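3-oxoacyl-[acyl-carrier protein] synthase (Thermus thermophilus, PDB 1UB7) probably catalyses the first condensation of fatty acid synthesis, joining an acetyl unit from acetyl-CoA to malonyl-ACP with loss of carbon dioxide. Local coordinates at residues Ser2-Ala6 against Tyr171-Ser175; Asp60-Arg64 against Lys287-Asp291; Ala120-Glu125 against Val163-Val167. All coordinates share one frame; numbering follows the deposited sequence.

From the N terminus, the chain lays down S2-A6 on strand 3-10 at the edge of a five-stranded sheet, and contact 1 closes a loop of 164 residues when Y171-S175 opens strand 172-180 of a second sheet. Contact 2 starts inside that loop, at the end of helix 50-64, and closes beyond it on helix 281-292, so the two cross; both join the N-terminal and C-terminal halves. Contact 3, helix 112-125 on strand 158-165, is nested within both and stays in the first half. Strand 3-10 ties them together: G3 pairs with G165 of contact 3, while A6 packs on L61 of contact 2, and L61 in turn touches V163 of contact 3.

Contact 1: Ser2-Ala6 against Tyr171-Ser175; sequences SGILA and YGFRS
F173 meets S2 twice, once through its backbone and once through its ring. F173 N donates to S2 O at 2.7 Å, and the donor stands nearly along the C=O axis (166°). The same carbonyl oxygen lies 3.5 Å from F173 CD2, oblique to the ring. S2 OG approaches this part of the ring too, 3.6 Å from CD2 of F173; with chi1 at 76° the hydroxyl is tucked between the backbone N and the carbonyl carbon of S2, and it is hydrogen-bonded to H121. At the far end of the ring, F173 CZ meets I4 CG1 at 4.3 Å, so the phenyl group spans from the chain start to the first large apolar residue of strand 3-10. The ring also touches L117 of helix 112-125. Replacing it by an alanine would probably leave a gap between S2 and I4 and take from L117 its aromatic neighbour, although the backbone bond could persist. Between these points the chains come very near, with G3 CA 3.8 Å from G172 CA. A side chain on G172 would collide with S2 O, and the backbone angles of G172 by themselves call for glycine. A water also bridges the two segments, accepting from S2 N at 2.8 Å and donating to F173 O at 2.6 Å. The strands run roughly antiparallel (154°) yet belong to different sheets, and their meeting marks the junction between the two halves of the thiolase fold.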
ATOM      1  N   SER A   2      -2.561  -4.111 -20.851  1.00 32.74           N
ATOM      2  CA  SER A   2      -3.867  -3.886 -20.167  1.00 37.66           C
ATOM      3  C   SER A   2      -4.342  -2.462 -20.406  1.00 39.11           C
ATOM      4  O   SER A   2      -3.596  -1.622 -20.916  1.00 45.46           O
ATOM      5  CB  SER A   2      -3.732  -4.126 -18.660  1.00 42.62           C
ATOM      6  OG  SER A   2      -3.068  -3.047 -18.026  1.00 38.63           O
ATOM      7  N   GLY A   3      -5.590  -2.199 -20.035  1.00 38.82           N
ATOM      8  CA  GLY A   3      -6.154  -0.873 -20.204  1.00 30.38           C
ATOM      9  C   GLY A   3      -7.296  -0.641 -19.233  1.00 36.33           C
ATOM     10  O   GLY A   3      -7.606  -1.514 -18.415  1.00 32.15           O
ATOM     11  N   ILE A   4      -7.920   0.535 -19.321  1.00 36.88           N
ATOM     12  CA  ILE A   4      -9.036   0.885 -18.454  1.00 34.99           C
ATOM     13  C   ILE A   4     -10.375   0.485 -19.070  1.00 39.99           C
ATOM     14  O   ILE A   4     -10.808   1.046 -20.069  1.00 40.34           O
ATOM     15  CB  ILE A   4      -9.024   2.392 -18.141  1.00 36.41           C
ATOM     16  CG1 ILE A   4      -7.962   2.665 -17.077  1.00 27.20           C
ATOM     17  CG2 ILE A   4     -10.399   2.854 -17.655  1.00 24.66           C
ATOM     18  CD1 ILE A   4      -7.718   4.116 -16.811  1.00 25.23           C
ATOM     19  N   LEU A   5     -11.025  -0.494 -18.451  1.00 39.44           N
ATOM     20  CA  LEU A   5     -12.296  -1.004 -18.922  1.00 33.69           C
ATOM     21  C   LEU A   5     -13.508  -0.219 -18.413  1.00 37.85           C
ATOM     22  O   LEU A   5     -14.575  -0.241 -19.037  1.00 43.23           O
ATOM     23  CB  LEU A   5     -12.436  -2.465 -18.502  1.00 32.40           C
ATOM     24  CG  LEU A   5     -11.277  -3.409 -18.810  1.00 38.48           C
ATOM     25  CD1 LEU A   5     -11.633  -4.801 -18.309  1.00 37.30           C
ATOM     26  CD2 LEU A   5     -10.983  -3.419 -20.303  1.00 34.61           C
ATOM     27  N   ALA A   6     -13.361   0.464 -17.283  1.00 31.00           N
ATOM     28  CA  ALA A   6     -14.473   1.222 -16.712  1.00 28.83           C
ATOM     29  C   ALA A   6     -13.933   2.301 -15.786  1.00 31.89           C
ATOM     30  O   ALA A   6     -12.824   2.170 -15.251  1.00 27.52           O
ATOM     31  CB  ALA A   6     -15.400   0.287 -15.931  1.00 27.15           C
ATOM     32  N   TYR A 171      -4.887  -0.891 -27.978  1.00 56.46           N
ATOM     33  CA  TYR A 171      -5.313  -0.007 -26.894  1.00 55.48           C
ATOM     34  C   TYR A 171      -4.679  -0.370 -25.560  1.00 57.74           C
ATOM     35  O   TYR A 171      -4.091  -1.451 -25.406  1.00 58.37           O
ATOM     36  CB  TYR A 171      -6.833  -0.051 -26.721  1.00 55.90           C
ATOM     37  CG  TYR A 171      -7.606   0.226 -27.983  1.00 57.92           C
ATOM     38  CD1 TYR A 171      -7.774  -0.764 -28.953  1.00 59.52           C
ATOM     39  CD2 TYR A 171      -8.134   1.489 -28.232  1.00 51.31           C
ATOM     40  CE1 TYR A 171      -8.452  -0.497 -30.145  1.00 61.45           C
ATOM     41  CE2 TYR A 171      -8.809   1.766 -29.415  1.00 57.75           C
ATOM     42  CZ  TYR A 171      -8.964   0.770 -30.368  1.00 58.91           C
ATOM     43  OH  TYR A 171      -9.625   1.042 -31.542  1.00 61.69           O
ATOM     44  N   GLY A 172      -4.807   0.542 -24.598  1.00 50.99           N
ATOM     45  CA  GLY A 172      -4.283   0.291 -23.276  1.00 43.50           C
ATOM     46  C   GLY A 172      -3.056   1.080 -22.884  1.00 45.79           C
ATOM     47  O   GLY A 172      -2.687   2.064 -23.533  1.00 41.29           O
ATOM     48  N   PHE A 173      -2.426   0.638 -21.801  1.00 38.82           N
ATOM     49  CA  PHE A 173      -1.236   1.300 -21.294  1.00 39.81           C
ATOM     50  C   PHE A 173      -0.020   1.112 -22.210  1.00 43.53           C
ATOM     51  O   PHE A 173       0.286  -0.003 -22.652  1.00 41.16           O
ATOM     52  CB  PHE A 173      -0.955   0.787 -19.892  1.00 29.36           C
ATOM     53  CG  PHE A 173      -1.897   1.337 -18.861  1.00 38.57           C
ATOM     54  CD1 PHE A 173      -1.859   2.693 -18.521  1.00 28.09           C
ATOM     55  CD2 PHE A 173      -2.841   0.512 -18.242  1.00 32.93           C
ATOM     56  CE1 PHE A 173      -2.748   3.215 -17.580  1.00 31.74           C
ATOM     57  CE2 PHE A 173      -3.732   1.029 -17.303  1.00 28.65           C
ATOM     58  CZ  PHE A 173      -3.686   2.383 -16.970  1.00 31.17           C
ATOM     59  N   ARG A 174       0.669   2.211 -22.497  1.00 39.90           N
ATOM     60  CA  ARG A 174       1.830   2.154 -23.368  1.00 46.11           C
ATOM     61  C   ARG A 174       3.118   2.400 -22.606  1.00 46.04           C
ATOM     62  O   ARG A 174       4.187   1.969 -23.031  1.00 46.16           O
ATOM     63  CB  ARG A 174       1.687   3.169 -24.503  1.00 50.60           C
ATOM     64  CG  ARG A 174       0.446   2.942 -25.345  1.00 54.08           C
ATOM     65  CD  ARG A 174       0.463   3.770 -26.608  1.00 68.99           C
ATOM     66  NE  ARG A 174       1.583   3.399 -27.463  1.00 81.69           N
ATOM     67  CZ  ARG A 174       1.783   3.880 -28.684  1.00 88.86           C
ATOM     68  NH1 ARG A 174       0.930   4.755 -29.199  1.00 92.79           N
ATOM     69  NH2 ARG A 174       2.836   3.487 -29.390  1.00 92.49           N
ATOM     70  N   SER A 175       3.018   3.087 -21.476  1.00 46.18           N
ATOM     71  CA  SER A 175       4.197   3.364 -20.673  1.00 44.19           C
ATOM     72  C   SER A 175       3.849   3.838 -19.277  1.00 43.02           C
ATOM     73  O   SER A 175       2.724   4.261 -19.001  1.00 39.57           O
ATOM     74  CB  SER A 175       5.061   4.433 -21.345  1.00 46.50           C
ATOM     75  OG  SER A 175       4.373   5.672 -21.386  1.00 52.19           O
TER
HETATM   76  O   HOH W   1      -0.697  -2.323 -21.958  1.00 37.22           O

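Contact 2: Asp60-Arg64 against Lys287-Asp291; sequences DLLRR and KEAVD
K287 reaches D60 and R64 reaches D291, each across to the facing helix, and so they link the two halves of the thiolase fold: helix 50-64 packs on the N-terminal sheet, and helix 281-292 belongs to the C-terminal half. The helices are nearly parallel, but over these two short segments the axes come no nearer than 13.9 Å, too far for backbones or short side chains to meet, and long charged side chains bridge the distance. The closer-packed part centres on K287. With CG anti to the backbone N (chi1 178°) and the rest of the chain extended, its ammonium group reaches D60, where NZ forms a salt bridge of 2.9 Å with OD2, approaching from above the carboxylate plane. D60 OD2 also accepts from A9 N of strand 3-10, a second bond that helps fix the carboxylate. On its way K287 passes obliquely by R64: its CG sits over one face of the guanidinium, toward the rim, and its CE comes within 3.4 Å of R64 NH1. The two cationic ends are close, R64 NH1 and K287 NZ being 4.5 Å apart, and the carboxylates of D60 and D291 probably offset the repulsion. The outer part is looser. V290 CG1 only brushes the guanidinium edge, 4.1 Å from R64 NH2, and D291 is exposed. Here R64, its chain bent at chi3, grips D291 end-on with two nitrogens, and the two bonds differ. NH2 of R64 reaches OD1 of D291 at 3.0 Å on a bent path (146°), from above the carboxylate plane, whereas R64 NH1 meets the syn lone pair of D291 OD2 at 3.0 Å and 167°, almost within the guanidinium plane.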
ATOM      1  N   ASP A  60     -20.667   4.804  -8.812  1.00 30.38           N
ATOM      2  CA  ASP A  60     -20.780   5.620  -9.996  1.00 27.57           C
ATOM      3  C   ASP A  60     -20.240   4.807 -11.181  1.00 28.58           C
ATOM      4  O   ASP A  60     -20.818   4.816 -12.269  1.00 32.14           O
ATOM      5  CB  ASP A  60     -19.990   6.929  -9.813  1.00 29.34           C
ATOM      6  CG  ASP A  60     -20.118   7.846 -11.014  1.00 30.88           C
ATOM      7  OD1 ASP A  60     -21.271   8.172 -11.398  1.00 30.02           O
ATOM      8  OD2 ASP A  60     -19.074   8.232 -11.582  1.00 31.24           O
ATOM      9  N   LEU A  61     -19.127   4.113 -10.959  1.00 28.70           N
ATOM     10  CA  LEU A  61     -18.508   3.260 -11.980  1.00 29.54           C
ATOM     11  C   LEU A  61     -19.544   2.229 -12.449  1.00 29.31           C
ATOM     12  O   LEU A  61     -19.695   1.973 -13.642  1.00 32.10           O
ATOM     13  CB  LEU A  61     -17.273   2.548 -11.386  1.00 27.19           C
ATOM     14  CG  LEU A  61     -16.436   1.662 -12.324  1.00 39.18           C
ATOM     15  CD1 LEU A  61     -14.987   1.631 -11.835  1.00 27.47           C
ATOM     16  CD2 LEU A  61     -17.023   0.238 -12.400  1.00 19.40           C
ATOM     17  N   LEU A  62     -20.263   1.650 -11.494  1.00 28.61           N
ATOM     18  CA  LEU A  62     -21.291   0.680 -11.798  1.00 30.98           C
ATOM     19  C   LEU A  62     -22.517   1.280 -12.501  1.00 34.37           C
ATOM     20  O   LEU A  62     -23.135   0.613 -13.329  1.00 37.88           O
ATOM     21  CB  LEU A  62     -21.682  -0.055 -10.519  1.00 30.63           C
ATOM     22  CG  LEU A  62     -20.612  -1.080 -10.133  1.00 32.01           C
ATOM     23  CD1 LEU A  62     -21.086  -1.871  -8.939  1.00 31.15           C
ATOM     24  CD2 LEU A  62     -20.330  -2.027 -11.316  1.00 28.58           C
ATOM     25  N   ARG A  63     -22.878   2.526 -12.192  1.00 36.15           N
ATOM     26  CA  ARG A  63     -24.019   3.145 -12.881  1.00 35.22           C
ATOM     27  C   ARG A  63     -23.652   3.337 -14.348  1.00 34.47           C
ATOM     28  O   ARG A  63     -24.446   3.038 -15.235  1.00 32.45           O
ATOM     29  CB  ARG A  63     -24.388   4.502 -12.267  1.00 37.63           C
ATOM     30  CG  ARG A  63     -25.324   4.415 -11.064  1.00 50.77           C
ATOM     31  CD  ARG A  63     -26.740   4.920 -11.389  1.00 64.28           C
ATOM     32  NE  ARG A  63     -27.289   4.348 -12.623  1.00 69.16           N
ATOM     33  CZ  ARG A  63     -28.457   4.695 -13.168  1.00 66.07           C
ATOM     34  NH1 ARG A  63     -29.230   5.616 -12.598  1.00 65.52           N
ATOM     35  NH2 ARG A  63     -28.841   4.139 -14.309  1.00 58.35           N
ATOM     36  N   ARG A  64     -22.430   3.809 -14.600  1.00 34.64           N
ATOM     37  CA  ARG A  64     -21.958   4.054 -15.967  1.00 27.91           C
ATOM     38  C   ARG A  64     -21.570   2.777 -16.718  1.00 32.86           C
ATOM     39  O   ARG A  64     -21.660   2.710 -17.955  1.00 28.48           O
ATOM     40  CB  ARG A  64     -20.731   4.982 -15.946  1.00 33.89           C
ATOM     41  CG  ARG A  64     -20.862   6.230 -15.062  1.00 31.45           C
ATOM     42  CD  ARG A  64     -19.488   6.668 -14.561  1.00 29.97           C
ATOM     43  NE  ARG A  64     -18.613   7.094 -15.645  1.00 33.45           N
ATOM     44  CZ  ARG A  64     -18.706   8.271 -16.262  1.00 39.29           C
ATOM     45  NH1 ARG A  64     -19.644   9.147 -15.901  1.00 37.70           N
ATOM     46  NH2 ARG A  64     -17.853   8.578 -17.230  1.00 25.43           N
ATOM     47  N   LYS A 287     -12.978  11.420 -15.795  1.00 36.67           N
ATOM     48  CA  LYS A 287     -14.424  11.239 -15.882  1.00 40.07           C
ATOM     49  C   LYS A 287     -15.074  12.397 -16.632  1.00 42.67           C
ATOM     50  O   LYS A 287     -15.879  12.170 -17.540  1.00 42.03           O
ATOM     51  CB  LYS A 287     -15.051  11.123 -14.487  1.00 35.08           C
ATOM     52  CG  LYS A 287     -16.570  10.979 -14.537  1.00 33.98           C
ATOM     53  CD  LYS A 287     -17.208  11.171 -13.169  1.00 33.59           C
ATOM     54  CE  LYS A 287     -18.723  11.059 -13.252  1.00 27.62           C
ATOM     55  NZ  LYS A 287     -19.317  11.108 -11.901  1.00 25.92           N
ATOM     56  N   GLU A 288     -14.729  13.631 -16.259  1.00 43.35           N
ATOM     57  CA  GLU A 288     -15.290  14.799 -16.939  1.00 48.36           C
ATOM     58  C   GLU A 288     -14.886  14.828 -18.427  1.00 44.97           C
ATOM     59  O   GLU A 288     -15.712  15.110 -19.301  1.00 43.21           O
ATOM     60  CB  GLU A 288     -14.842  16.087 -16.249  1.00 43.03           C
ATOM     61  CG  GLU A 288     -15.087  16.069 -14.755  1.00 62.55           C
ATOM     62  CD  GLU A 288     -15.168  17.460 -14.146  1.00 67.99           C
ATOM     63  OE1 GLU A 288     -14.385  18.346 -14.558  1.00 67.93           O
ATOM     64  OE2 GLU A 288     -16.012  17.659 -13.245  1.00 71.07           O
ATOM     65  N   ALA A 289     -13.622  14.520 -18.704  1.00 35.90           N
ATOM     66  CA  ALA A 289     -13.124  14.507 -20.069  1.00 33.29           C
ATOM     67  C   ALA A 289     -13.833  13.449 -20.907  1.00 41.41           C
ATOM     68  O   ALA A 289     -14.146  13.673 -22.081  1.00 43.31           O
ATOM     69  CB  ALA A 289     -11.628  14.256 -20.078  1.00 33.78           C
ATOM     70  N   VAL A 290     -14.076  12.286 -20.316  1.00 38.33           N
ATOM     71  CA  VAL A 290     -14.756  11.237 -21.052  1.00 36.97           C
ATOM     72  C   VAL A 290     -16.149  11.722 -21.403  1.00 39.04           C
ATOM     73  O   VAL A 290     -16.566  11.651 -22.562  1.00 39.74           O
ATOM     74  CB  VAL A 290     -14.844   9.934 -20.227  1.00 33.01           C
ATOM     75  CG1 VAL A 290     -15.875   8.997 -20.825  1.00 30.90           C
ATOM     76  CG2 VAL A 290     -13.481   9.267 -20.202  1.00 35.21           C
ATOM     77  N   ASP A 291     -16.849  12.242 -20.398  1.00 39.22           N
ATOM     78  CA  ASP A 291     -18.213  12.726 -20.576  1.00 42.85           C
ATOM     79  C   ASP A 291     -18.359  13.930 -21.504  1.00 46.39           C
ATOM     80  O   ASP A 291     -19.430  14.128 -22.078  1.00 50.31           O
ATOM     81  CB  ASP A 291     -18.852  13.045 -19.214  1.00 42.28           C
ATOM     82  CG  ASP A 291     -19.134  11.788 -18.393  1.00 40.84           C
ATOM     83  OD1 ASP A 291     -19.076  10.680 -18.967  1.00 46.86           O
ATOM     84  OD2 ASP A 291     -19.418  11.902 -17.181  1.00 37.96           O
TER

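Contact 3: Ala120-Glu125 against Val163-Val167; sequences AHALVE and VVGKV
A120 and V164 make the most direct apolar contact, the methyl CB of A120 lying 3.9 Å from CB of V164 and as near to its CG2. One helical turn on, V124 points the same way. Its CG1 stands anti to the backbone N (chi1 175°) and is directed at K166, while CG2 turns to V164, lying 3.8 Å from V164 O and 4.3 Å from CG1 of the same residue. The aliphatic part of K166 adds to this, running alongside V124 head to tail with CG 4.1 Å from V124 CG1. This is the helix-on-sheet packing of the N-terminal half of the thiolase fold: helix 112-125, which begins just after C110, the predicted active-site cysteine, lies over strands 158-165 and 131-138, with A120, L123 and V124 all touching V132. The outer side of the helix faces the other subunit of the homodimer, where H121 packs on L128 of that subunit. Charged contact is weaker. K166 NZ and E125 OE1 form a long salt bridge of 3.8 Å, and the carboxylate has a closer partner in S2 N, which donates to OE2. E125 bends at chi2, and its CG rests over one face of the H121 imidazole, toward the rim of the ring.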
ATOM      1  N   ALA A 120      -1.665  -2.475 -11.079  1.00 27.07           N
ATOM      2  CA  ALA A 120      -2.791  -3.217 -11.616  1.00 24.30           C
ATOM      3  C   ALA A 120      -2.384  -3.820 -12.945  1.00 25.48           C
ATOM      4  O   ALA A 120      -2.652  -4.998 -13.218  1.00 28.54           O
ATOM      5  CB  ALA A 120      -3.960  -2.316 -11.798  1.00 22.55           C
ATOM      6  N   HIS A 121      -1.723  -3.006 -13.757  1.00 24.89           N
ATOM      7  CA  HIS A 121      -1.229  -3.435 -15.059  1.00 27.21           C
ATOM      8  C   HIS A 121      -0.348  -4.692 -14.894  1.00 34.15           C
ATOM      9  O   HIS A 121      -0.561  -5.710 -15.570  1.00 33.88           O
ATOM     10  CB  HIS A 121      -0.412  -2.304 -15.691  1.00 26.08           C
ATOM     11  CG  HIS A 121       0.351  -2.713 -16.917  1.00 39.66           C
ATOM     12  ND1 HIS A 121      -0.254  -2.933 -18.138  1.00 35.88           N
ATOM     13  CD2 HIS A 121       1.671  -2.961 -17.105  1.00 31.36           C
ATOM     14  CE1 HIS A 121       0.659  -3.299 -19.023  1.00 31.13           C
ATOM     15  NE2 HIS A 121       1.836  -3.326 -18.421  1.00 34.90           N
ATOM     16  N   ALA A 122       0.631  -4.615 -13.992  1.00 31.64           N
ATOM     17  CA  ALA A 122       1.550  -5.725 -13.741  1.00 27.33           C
ATOM     18  C   ALA A 122       0.795  -6.980 -13.334  1.00 32.55           C
ATOM     19  O   ALA A 122       1.070  -8.071 -13.841  1.00 31.16           O
ATOM     20  CB  ALA A 122       2.529  -5.345 -12.669  1.00 25.15           C
ATOM     21  N   LEU A 123      -0.155  -6.823 -12.414  1.00 31.08           N
ATOM     22  CA  LEU A 123      -0.979  -7.938 -11.962  1.00 27.20           C
ATOM     23  C   LEU A 123      -1.716  -8.610 -13.126  1.00 28.08           C
ATOM     24  O   LEU A 123      -1.715  -9.836 -13.245  1.00 32.82           O
ATOM     25  CB  LEU A 123      -2.012  -7.463 -10.937  1.00 28.30           C
ATOM     26  CG  LEU A 123      -1.520  -6.947  -9.588  1.00 25.56           C
ATOM     27  CD1 LEU A 123      -2.736  -6.585  -8.701  1.00 19.04           C
ATOM     28  CD2 LEU A 123      -0.657  -8.021  -8.905  1.00 26.20           C
ATOM     29  N   VAL A 124      -2.365  -7.812 -13.971  1.00 28.48           N
ATOM     30  CA  VAL A 124      -3.092  -8.361 -15.117  1.00 31.90           C
ATOM     31  C   VAL A 124      -2.129  -9.038 -16.113  1.00 38.91           C
ATOM     32  O   VAL A 124      -2.379 -10.153 -16.574  1.00 34.88           O
ATOM     33  CB  VAL A 124      -3.877  -7.261 -15.862  1.00 34.50           C
ATOM     34  CG1 VAL A 124      -4.515  -7.840 -17.126  1.00 35.03           C
ATOM     35  CG2 VAL A 124      -4.938  -6.670 -14.953  1.00 30.60           C
ATOM     36  N   GLU A 125      -1.034  -8.352 -16.428  1.00 33.34           N
ATOM     37  CA  GLU A 125      -0.044  -8.858 -17.355  1.00 36.38           C
ATOM     38  C   GLU A 125       0.683 -10.104 -16.865  1.00 39.39           C
ATOM     39  O   GLU A 125       1.027 -10.964 -17.681  1.00 35.58           O
ATOM     40  CB  GLU A 125       0.977  -7.766 -17.688  1.00 43.26           C
ATOM     41  CG  GLU A 125       0.394  -6.572 -18.444  1.00 51.69           C
ATOM     42  CD  GLU A 125      -0.281  -6.985 -19.742  1.00 52.22           C
ATOM     43  OE1 GLU A 125       0.355  -7.731 -20.512  1.00 59.59           O
ATOM     44  OE2 GLU A 125      -1.437  -6.569 -19.989  1.00 51.18           O
ATOM     45  N   VAL A 163     -11.428   0.147 -13.602  1.00 31.59           N
ATOM     46  CA  VAL A 163     -11.181  -1.278 -13.615  1.00 32.86           C
ATOM     47  C   VAL A 163     -10.106  -1.466 -14.657  1.00 34.21           C
ATOM     48  O   VAL A 163     -10.249  -0.987 -15.781  1.00 32.13           O
ATOM     49  CB  VAL A 163     -12.427  -2.073 -14.024  1.00 32.15           C
ATOM     50  CG1 VAL A 163     -12.046  -3.517 -14.331  1.00 33.32           C
ATOM     51  CG2 VAL A 163     -13.446  -2.025 -12.909  1.00 27.29           C
ATOM     52  N   VAL A 164      -9.012  -2.121 -14.286  1.00 28.64           N
ATOM     53  CA  VAL A 164      -7.952  -2.361 -15.254  1.00 29.19           C
ATOM     54  C   VAL A 164      -8.043  -3.817 -15.722  1.00 33.86           C
ATOM     55  O   VAL A 164      -8.197  -4.736 -14.907  1.00 40.51           O
ATOM     56  CB  VAL A 164      -6.557  -2.070 -14.637  1.00 26.67           C
ATOM     57  CG1 VAL A 164      -5.469  -2.440 -15.610  1.00 22.53           C
ATOM     58  CG2 VAL A 164      -6.453  -0.593 -14.277  1.00 31.14           C
ATOM     59  N   GLY A 165      -7.973  -4.018 -17.034  1.00 32.15           N
ATOM     60  CA  GLY A 165      -8.048  -5.363 -17.586  1.00 35.64           C
ATOM     61  C   GLY A 165      -7.522  -5.456 -19.012  1.00 36.44           C
ATOM     62  O   GLY A 165      -7.068  -4.457 -19.579  1.00 34.16           O
ATOM     63  N   LYS A 166      -7.566  -6.652 -19.598  1.00 35.27           N
ATOM     64  CA  LYS A 166      -7.090  -6.821 -20.971  1.00 41.75           C
ATOM     65  C   LYS A 166      -7.963  -6.021 -21.928  1.00 36.37           C
ATOM     66  O   LYS A 166      -9.188  -6.063 -21.829  1.00 36.41           O
ATOM     67  CB  LYS A 166      -7.131  -8.296 -21.391  1.00 43.20           C
ATOM     68  CG  LYS A 166      -6.161  -9.215 -20.641  1.00 59.68           C
ATOM     69  CD  LYS A 166      -4.708  -9.076 -21.105  1.00 60.07           C
ATOM     70  CE  LYS A 166      -3.840 -10.172 -20.485  1.00 65.20           C
ATOM     71  NZ  LYS A 166      -2.457 -10.229 -21.045  1.00 64.35           N
ATOM     72  N   VAL A 167      -7.336  -5.279 -22.839  1.00 41.99           N
ATOM     73  CA  VAL A 167      -8.079  -4.507 -23.840  1.00 41.00           C
ATOM     74  C   VAL A 167      -7.643  -4.934 -25.245  1.00 48.18           C
ATOM     75  O   VAL A 167      -6.599  -5.577 -25.424  1.00 45.17           O
ATOM     76  CB  VAL A 167      -7.869  -2.980 -23.692  1.00 34.94           C
ATOM     77  CG1 VAL A 167      -8.576  -2.483 -22.458  1.00 31.38           C
ATOM     78  CG2 VAL A 167      -6.389  -2.645 -23.636  1.00 32.48           C
TER